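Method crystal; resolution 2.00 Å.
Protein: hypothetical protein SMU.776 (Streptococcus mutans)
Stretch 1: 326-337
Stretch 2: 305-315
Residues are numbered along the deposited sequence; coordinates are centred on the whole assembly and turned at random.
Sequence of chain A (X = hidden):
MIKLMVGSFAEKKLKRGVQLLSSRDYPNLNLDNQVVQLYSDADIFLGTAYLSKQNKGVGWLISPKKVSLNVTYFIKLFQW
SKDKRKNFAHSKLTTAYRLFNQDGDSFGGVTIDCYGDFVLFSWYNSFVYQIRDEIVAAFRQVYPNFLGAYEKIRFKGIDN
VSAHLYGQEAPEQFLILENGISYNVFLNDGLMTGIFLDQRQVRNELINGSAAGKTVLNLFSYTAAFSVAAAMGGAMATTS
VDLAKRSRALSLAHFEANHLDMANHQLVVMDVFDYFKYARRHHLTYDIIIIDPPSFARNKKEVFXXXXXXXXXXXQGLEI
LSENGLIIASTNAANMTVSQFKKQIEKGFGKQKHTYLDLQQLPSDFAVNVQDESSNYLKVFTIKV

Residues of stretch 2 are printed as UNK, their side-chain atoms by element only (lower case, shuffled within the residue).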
ATOM      1  N   LEU A 326     -12.920  18.242  -9.236  1.00 16.86           N
ATOM      2  CA  LEU A 326     -11.749  17.825  -8.470  1.00 15.42           C
ATOM      3  C   LEU A 326     -11.132  16.555  -9.024  1.00 15.10           C
ATOM      4  O   LEU A 326     -11.821  15.707  -9.593  1.00 15.14           O
ATOM      5  CB  LEU A 326     -12.127  17.568  -7.012  1.00 15.83           C
ATOM      6  CG  LEU A 326     -12.687  18.756  -6.239  1.00 16.34           C
ATOM      7  CD1 LEU A 326     -13.640  18.264  -5.166  1.00 15.24           C
ATOM      8  CD2 LEU A 326     -11.533  19.569  -5.662  1.00 16.52           C
ATOM      9  N   ILE A 327      -9.822  16.438  -8.860  1.00 14.02           N
ATOM     10  CA  ILE A 327      -9.098  15.255  -9.279  1.00 13.05           C
ATOM     11  C   ILE A 327      -8.384  14.743  -8.041  1.00 14.02           C
ATOM     12  O   ILE A 327      -7.759  15.514  -7.306  1.00 14.68           O
ATOM     13  CB  ILE A 327      -8.037  15.563 -10.357  1.00 13.01           C
ATOM     14  CG1 ILE A 327      -8.714  15.991 -11.659  1.00 15.84           C
ATOM     15  CG2 ILE A 327      -7.180  14.330 -10.613  1.00 11.52           C
ATOM     16  CD1 ILE A 327      -7.756  16.084 -12.831  1.00 17.02           C
ATOM     17  N   ILE A 328      -8.504  13.448  -7.790  1.00 13.94           N
ATOM     18  CA  ILE A 328      -7.822  12.827  -6.664  1.00 13.71           C
ATOM     19  C   ILE A 328      -6.820  11.912  -7.359  1.00 13.49           C
ATOM     20  O   ILE A 328      -7.183  10.858  -7.876  1.00 13.11           O
ATOM     21  CB  ILE A 328      -8.801  12.017  -5.801  1.00 13.12           C
ATOM     22  CG1 ILE A 328      -9.797  12.975  -5.151  1.00 13.99           C
ATOM     23  CG2 ILE A 328      -8.048  11.234  -4.716  1.00 14.63           C
ATOM     24  CD1 ILE A 328     -10.853  12.300  -4.301  1.00 17.04           C
ATOM     25  N   ALA A 329      -5.569  12.364  -7.426  1.00 13.34           N
ATOM     26  CA  ALA A 329      -4.500  11.612  -8.081  1.00 11.53           C
ATOM     27  C   ALA A 329      -3.722  10.804  -7.063  1.00 11.14           C
ATOM     28  O   ALA A 329      -2.994  11.357  -6.222  1.00 10.94           O
ATOM     29  CB  ALA A 329      -3.550  12.568  -8.821  1.00 10.51           C
ATOM     30  N   SER A 330      -3.863   9.488  -7.164  1.00 11.65           N
ATOM     31  CA  SER A 330      -3.217   8.563  -6.255  1.00 12.39           C
ATOM     32  C   SER A 330      -2.223   7.629  -6.939  1.00 12.95           C
ATOM     33  O   SER A 330      -2.332   7.330  -8.131  1.00 13.61           O
ATOM     34  CB  SER A 330      -4.291   7.739  -5.535  1.00 10.78           C
ATOM     35  OG  SER A 330      -3.748   6.576  -4.951  1.00  9.28           O
ATOM     36  N   THR A 331      -1.231   7.187  -6.178  1.00 15.24           N
ATOM     37  CA  THR A 331      -0.231   6.256  -6.692  1.00 17.14           C
ATOM     38  C   THR A 331       0.468   5.609  -5.511  1.00 18.75           C
ATOM     39  O   THR A 331       0.675   6.255  -4.479  1.00 19.03           O
ATOM     40  CB  THR A 331       0.838   6.956  -7.578  1.00 16.47           C
ATOM     41  OG1 THR A 331       1.772   5.976  -8.057  1.00 16.15           O
ATOM     42  CG2 THR A 331       1.604   8.007  -6.783  1.00 16.76           C
ATOM     43  N   ASN A 332       0.807   4.330  -5.658  1.00 20.21           N
ATOM     44  CA  ASN A 332       1.507   3.586  -4.610  1.00 22.05           C
ATOM     45  C   ASN A 332       2.912   3.254  -5.098  1.00 22.42           C
ATOM     46  O   ASN A 332       3.600   2.423  -4.499  1.00 22.77           O
ATOM     47  CB  ASN A 332       0.783   2.272  -4.281  1.00 24.93           C
ATOM     48  CG  ASN A 332      -0.416   2.463  -3.372  1.00 28.96           C
ATOM     49  OD1 ASN A 332      -0.304   3.031  -2.284  1.00 32.07           O
ATOM     50  ND2 ASN A 332      -1.570   1.971  -3.806  1.00 30.59           N
ATOM     51  N   ALA A 333       3.333   3.904  -6.184  1.00 22.00           N
ATOM     52  CA  ALA A 333       4.657   3.671  -6.774  1.00 21.71           C
ATOM     53  C   ALA A 333       5.783   4.119  -5.849  1.00 22.03           C
ATOM     54  O   ALA A 333       6.005   5.319  -5.672  1.00 20.17           O
ATOM     55  CB  ALA A 333       4.770   4.393  -8.103  1.00 20.87           C
ATOM     56  N   ALA A 334       6.497   3.144  -5.282  1.00 22.63           N
ATOM     57  CA  ALA A 334       7.595   3.401  -4.347  1.00 23.78           C
ATOM     58  C   ALA A 334       8.802   4.046  -5.011  1.00 24.23           C
ATOM     59  O   ALA A 334       9.620   4.694  -4.343  1.00 25.34           O
ATOM     60  CB  ALA A 334       8.015   2.097  -3.671  1.00 24.26           C
ATOM     61  N   ASN A 335       8.901   3.866  -6.324  1.00 24.69           N
ATOM     62  CA  ASN A 335       9.998   4.407  -7.112  1.00 25.35           C
ATOM     63  C   ASN A 335       9.810   5.871  -7.486  1.00 25.32           C
ATOM     64  O   ASN A 335      10.733   6.495  -8.007  1.00 26.10           O
ATOM     65  CB  ASN A 335      10.176   3.572  -8.383  1.00 28.12           C
ATOM     66  CG  ASN A 335       8.848   3.189  -9.022  1.00 29.97           C
ATOM     67  OD1 ASN A 335       8.084   2.397  -8.463  1.00 31.03           O
ATOM     68  ND2 ASN A 335       8.567   3.752 -10.192  1.00 31.36           N
ATOM     69  N   MET A 336       8.625   6.422  -7.235  1.00 24.10           N
ATOM     70  CA  MET A 336       8.375   7.831  -7.544  1.00 23.89           C
ATOM     71  C   MET A 336       8.353   8.711  -6.296  1.00 23.07           C
ATOM     72  O   MET A 336       7.695   8.386  -5.306  1.00 23.66           O
ATOM     73  CB  MET A 336       7.042   8.010  -8.279  1.00 24.63           C
ATOM     74  CG  MET A 336       7.142   8.049  -9.797  1.00 24.38           C
ATOM     75  SD  MET A 336       5.881   9.146 -10.487  1.00 30.93           S
ATOM     76  CE  MET A 336       6.900  10.388 -11.267  1.00 28.52           C
ATOM     77  N   THR A 337       9.070   9.831  -6.339  1.00 21.44           N
ATOM     78  CA  THR A 337       9.076  10.739  -5.203  1.00 19.13           C
ATOM     79  C   THR A 337       7.831  11.617  -5.302  1.00 18.89           C
ATOM     80  O   THR A 337       7.147  11.640  -6.335  1.00 17.03           O
ATOM     81  CB  THR A 337      10.316  11.667  -5.197  1.00 19.70           C
ATOM     82  OG1 THR A 337      10.275  12.529  -6.344  1.00 18.56           O
ATOM     83  CG2 THR A 337      11.600  10.851  -5.229  1.00 18.85           C
ATOM     84  N   UNK A 305       2.759   2.597 -16.553  1.00 33.84           N
ATOM     85  CA  UNK A 305       3.984   3.259 -16.098  1.00 32.15           C
ATOM     86  C   UNK A 305       3.670   4.625 -15.501  1.00 31.39           C
ATOM     87  O   UNK A 305       3.446   5.591 -16.228  1.00 30.99           O
ATOM     88  c   UNK A 305       4.959   3.445 -17.263  1.00 31.86           C
ATOM     89  o   UNK A 305       6.033   4.302 -16.895  1.00 31.10           O
ATOM     90  N   UNK A 306       3.656   4.704 -14.176  1.00 30.87           N
ATOM     91  CA  UNK A 306       3.375   5.962 -13.495  1.00 30.75           C
ATOM     92  C   UNK A 306       4.442   7.009 -13.788  1.00 30.82           C
ATOM     93  O   UNK A 306       4.140   8.125 -14.215  1.00 30.35           O
ATOM     94  c   UNK A 306       3.298   5.756 -11.965  1.00 30.80           C
ATOM     95  c   UNK A 306       2.102   4.876 -11.631  1.00 31.18           C
ATOM     96  c   UNK A 306       3.181   7.101 -11.255  1.00 29.44           C
ATOM     97  N   UNK A 307       5.693   6.633 -13.555  1.00 30.91           N
ATOM     98  CA  UNK A 307       6.816   7.530 -13.762  1.00 31.19           C
ATOM     99  C   UNK A 307       6.834   8.162 -15.145  1.00 31.04           C
ATOM    100  O   UNK A 307       7.303   9.289 -15.301  1.00 31.87           O
ATOM    101  c   UNK A 307       8.131   6.781 -13.529  1.00 31.58           C
ATOM    102  o   UNK A 307       8.285   5.724 -14.465  1.00 33.48           O
ATOM    103  N   UNK A 308       6.304   7.456 -16.143  1.00 30.25           N
ATOM    104  CA  UNK A 308       6.318   7.970 -17.509  1.00 29.94           C
ATOM    105  C   UNK A 308       5.004   8.453 -18.124  1.00 28.14           C
ATOM    106  O   UNK A 308       4.992   9.461 -18.830  1.00 27.91           O
ATOM    107  c   UNK A 308       9.057   6.623 -17.094  1.00 38.27           C
ATOM    108  c   UNK A 308       6.928   6.922 -18.450  1.00 32.43           C
ATOM    109  c   UNK A 308      10.578   6.597 -17.171  1.00 40.05           C
ATOM    110  n   UNK A 308      11.222   6.420 -15.837  1.00 41.22           N
ATOM    111  c   UNK A 308       8.450   6.871 -18.469  1.00 35.41           C
ATOM    112  N   UNK A 309       3.905   7.749 -17.864  1.00 26.04           N
ATOM    113  CA  UNK A 309       2.630   8.115 -18.479  1.00 23.02           C
ATOM    114  C   UNK A 309       1.536   8.700 -17.594  1.00 20.65           C
ATOM    115  O   UNK A 309       0.423   8.947 -18.070  1.00 20.55           O
ATOM    116  o   UNK A 309       2.976   5.011 -20.311  1.00 25.58           O
ATOM    117  c   UNK A 309       2.046   6.904 -19.215  1.00 23.41           C
ATOM    118  o   UNK A 309       3.853   6.978 -20.755  1.00 24.63           O
ATOM    119  c   UNK A 309       3.034   6.253 -20.158  1.00 23.61           C
ATOM    120  N   UNK A 310       1.817   8.935 -16.321  1.00 18.14           N
ATOM    121  CA  UNK A 310       0.768   9.478 -15.465  1.00 15.08           C
ATOM    122  C   UNK A 310       0.183  10.782 -16.026  1.00 15.39           C
ATOM    123  O   UNK A 310      -1.026  11.020 -15.917  1.00 14.63           O
ATOM    124  c   UNK A 310      -1.700  10.616 -11.853  1.00  9.42           C
ATOM    125  o   UNK A 310      -2.935   9.377 -10.240  1.00 11.31           O
ATOM    126  c   UNK A 310      -1.900   9.446 -11.141  1.00  9.39           C
ATOM    127  c   UNK A 310       1.292   9.702 -14.041  1.00 11.89           C
ATOM    128  c   UNK A 310      -1.067   8.356 -11.334  1.00 10.58           C
ATOM    129  c   UNK A 310      -0.654  10.698 -12.769  1.00 10.22           C
ATOM    130  c   UNK A 310       0.199   9.622 -12.991  1.00 11.23           C
ATOM    131  c   UNK A 310      -0.017   8.447 -12.262  1.00 10.86           C
ATOM    132  N   UNK A 311       1.017  11.614 -16.647  1.00 15.58           N
ATOM    133  CA  UNK A 311       0.533  12.890 -17.186  1.00 14.64           C
ATOM    134  C   UNK A 311      -0.606  12.703 -18.179  1.00 14.89           C
ATOM    135  O   UNK A 311      -1.429  13.601 -18.371  1.00 14.69           O
ATOM    136  n   UNK A 311       3.002  11.951 -19.136  1.00 15.55           N
ATOM    137  c   UNK A 311       1.990  13.399 -20.421  1.00 14.14           C
ATOM    138  c   UNK A 311       1.673  13.684 -17.854  1.00 15.12           C
ATOM    139  c   UNK A 311       2.193  13.068 -19.123  1.00 16.04           C
ATOM    140  n   UNK A 311       2.669  12.481 -21.186  1.00 15.70           N
ATOM    141  c   UNK A 311       3.272  11.619 -20.387  1.00 15.61           C
ATOM    142  N   UNK A 312      -0.664  11.535 -18.807  1.00 14.70           N
ATOM    143  CA  UNK A 312      -1.718  11.268 -19.780  1.00 14.42           C
ATOM    144  C   UNK A 312      -3.064  11.061 -19.097  1.00 15.33           C
ATOM    145  O   UNK A 312      -4.110  11.431 -19.641  1.00 13.67           O
ATOM    146  c   UNK A 312      -0.970   8.508 -23.129  1.00 20.50           C
ATOM    147  c   UNK A 312       0.175   8.925 -22.227  1.00 19.75           C
ATOM    148  c   UNK A 312      -0.153  10.218 -21.495  1.00 16.83           C
ATOM    149  c   UNK A 312      -1.365  10.030 -20.598  1.00 16.21           C
ATOM    150  n   UNK A 312      -0.594   7.333 -23.963  1.00 22.50           N
ATOM    151  N   UNK A 313      -3.045  10.464 -17.905  1.00 15.58           N
ATOM    152  CA  UNK A 313      -4.284  10.227 -17.169  1.00 14.16           C
ATOM    153  C   UNK A 313      -4.865  11.568 -16.730  1.00 14.07           C
ATOM    154  O   UNK A 313      -6.072  11.790 -16.801  1.00 14.18           O
ATOM    155  c   UNK A 313      -3.365   8.007 -16.240  1.00 13.77           C
ATOM    156  c   UNK A 313      -4.255   7.187 -17.170  1.00  9.67           C
ATOM    157  c   UNK A 313      -4.018   9.353 -15.940  1.00 12.42           C
ATOM    158  c   UNK A 313      -3.111   7.265 -14.927  1.00 11.27           C
ATOM    159  N   UNK A 314      -3.994  12.461 -16.278  1.00 13.53           N
ATOM    160  CA  UNK A 314      -4.411  13.783 -15.842  1.00 12.75           C
ATOM    161  C   UNK A 314      -4.935  14.608 -17.014  1.00 13.07           C
ATOM    162  O   UNK A 314      -5.986  15.247 -16.913  1.00 13.52           O
ATOM    163  c   UNK A 314      -3.909  14.010 -12.760  1.00 13.68           C
ATOM    164  c   UNK A 314      -3.231  14.536 -15.185  1.00 13.79           C
ATOM    165  c   UNK A 314      -2.854  13.858 -13.862  1.00 13.86           C
ATOM    166  c   UNK A 314      -3.602  15.996 -14.953  1.00 13.05           C
ATOM    167  N   UNK A 315      -4.208  14.583 -18.129  1.00 12.69           N
ATOM    168  CA  UNK A 315      -4.591  15.338 -19.322  1.00 12.26           C
ATOM    169  C   UNK A 315      -5.953  14.912 -19.838  1.00 12.07           C
ATOM    170  O   UNK A 315      -6.843  15.743 -20.040  1.00 12.94           O
ATOM    171  c   UNK A 315      -0.477  15.532 -21.786  1.00 20.34           C
ATOM    172  n   UNK A 315      -1.442  16.313 -22.264  1.00 18.50           N
ATOM    173  c   UNK A 315      -2.730  15.833 -22.759  1.00 15.42           C
ATOM    174  n   UNK A 315       0.650  16.076 -21.344  1.00 21.58           N
ATOM    175  c   UNK A 315      -3.549  15.158 -20.432  1.00 14.09           C
ATOM    176  c   UNK A 315      -3.840  15.970 -21.713  1.00 16.63           C
ATOM    177  n   UNK A 315      -0.638  14.209 -21.738  1.00 19.85           N
TER

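Position 305 carries one carbon and then one oxygen, pointing away from stretch 1; this is a serine. As Ser305 it sits just before the helix, where its OG accepts from the backbone N of residue 308 at 3.3 Å and caps the first turn.

Position 306 has three carbons, the first carrying the other two, and they pack against Thr331, Ala333 and Met336: a valine. The Val306 side chain points toward the strand end and the loop after it, with CG1 3.5 Å from Met336 SD and 3.7 Å from Thr331 OG1, while its CB lies 4.4 Å from Ala333 CB.

At position 307 a carbon directed sideways bears one oxygen, and the carbon lies near Met336: a serine. The contact uses the carbon atoms of Ser307: Met336 SD lies 3.8 Å from its CA, and Met336 CG is 4.1 Å from its CB.

Position 308 shows four carbons in a row ending in nitrogen, a lysine. Lys308 starts away from the strand and touches nothing there; its NZ makes a weak hydrogen bond of 3.3 Å to Ser307 OG.

Two carbons, the second bearing two oxygens, occupy position 309. The two oxygens on the second carbon make a carboxylate attached directly to CB, an aspartate; Asp309 lies out of reach of stretch 1.

Position 310 has one carbon followed by a six-carbon ring bearing an oxygen, which approaches the backbone of Ser330: a tyrosine. Tyr310 OH donates to Ser330 O at 3.0 Å, with the carbonyl at the ring edge, and the same OH is 3.5 Å from Ala329 CB.

Position 311 holds a carbon and a five-membered ring of three carbons and two nitrogens, hence His311. Position 312, four carbons ending in nitrogen, is Lys312, and position 313, four carbons forked at the second, is Leu313. None of these three reaches stretch 1.

At position 314 four carbons fork at the first, and the end of the two-carbon arm reaches Ile327 and Ala329: an isoleucine. Ile314 leaves the helix sideways, but its end comes nearer, bringing CD1 to 3.9 Å from Ile327 CG2 and 4.2 Å from Ala329 CB.

Position 315 has three carbons, a nitrogen, and a carbon carrying two more nitrogens. This is Arg315, pointing away.

The helix runs nearly antiparallel to the strand, at 161°, so its later residues meet the earlier part of the strand. Ile327, Ala329 and Thr331 alternate toward the helix and meet Ile314, Tyr310 and Val306, while Met336 extends the packing over the first helical turn. Within this largely apolar contact, the tyrosine hydroxyl satisfies a strand carbonyl.

Stretch 2 (305-315) SVSKDYHKLIR
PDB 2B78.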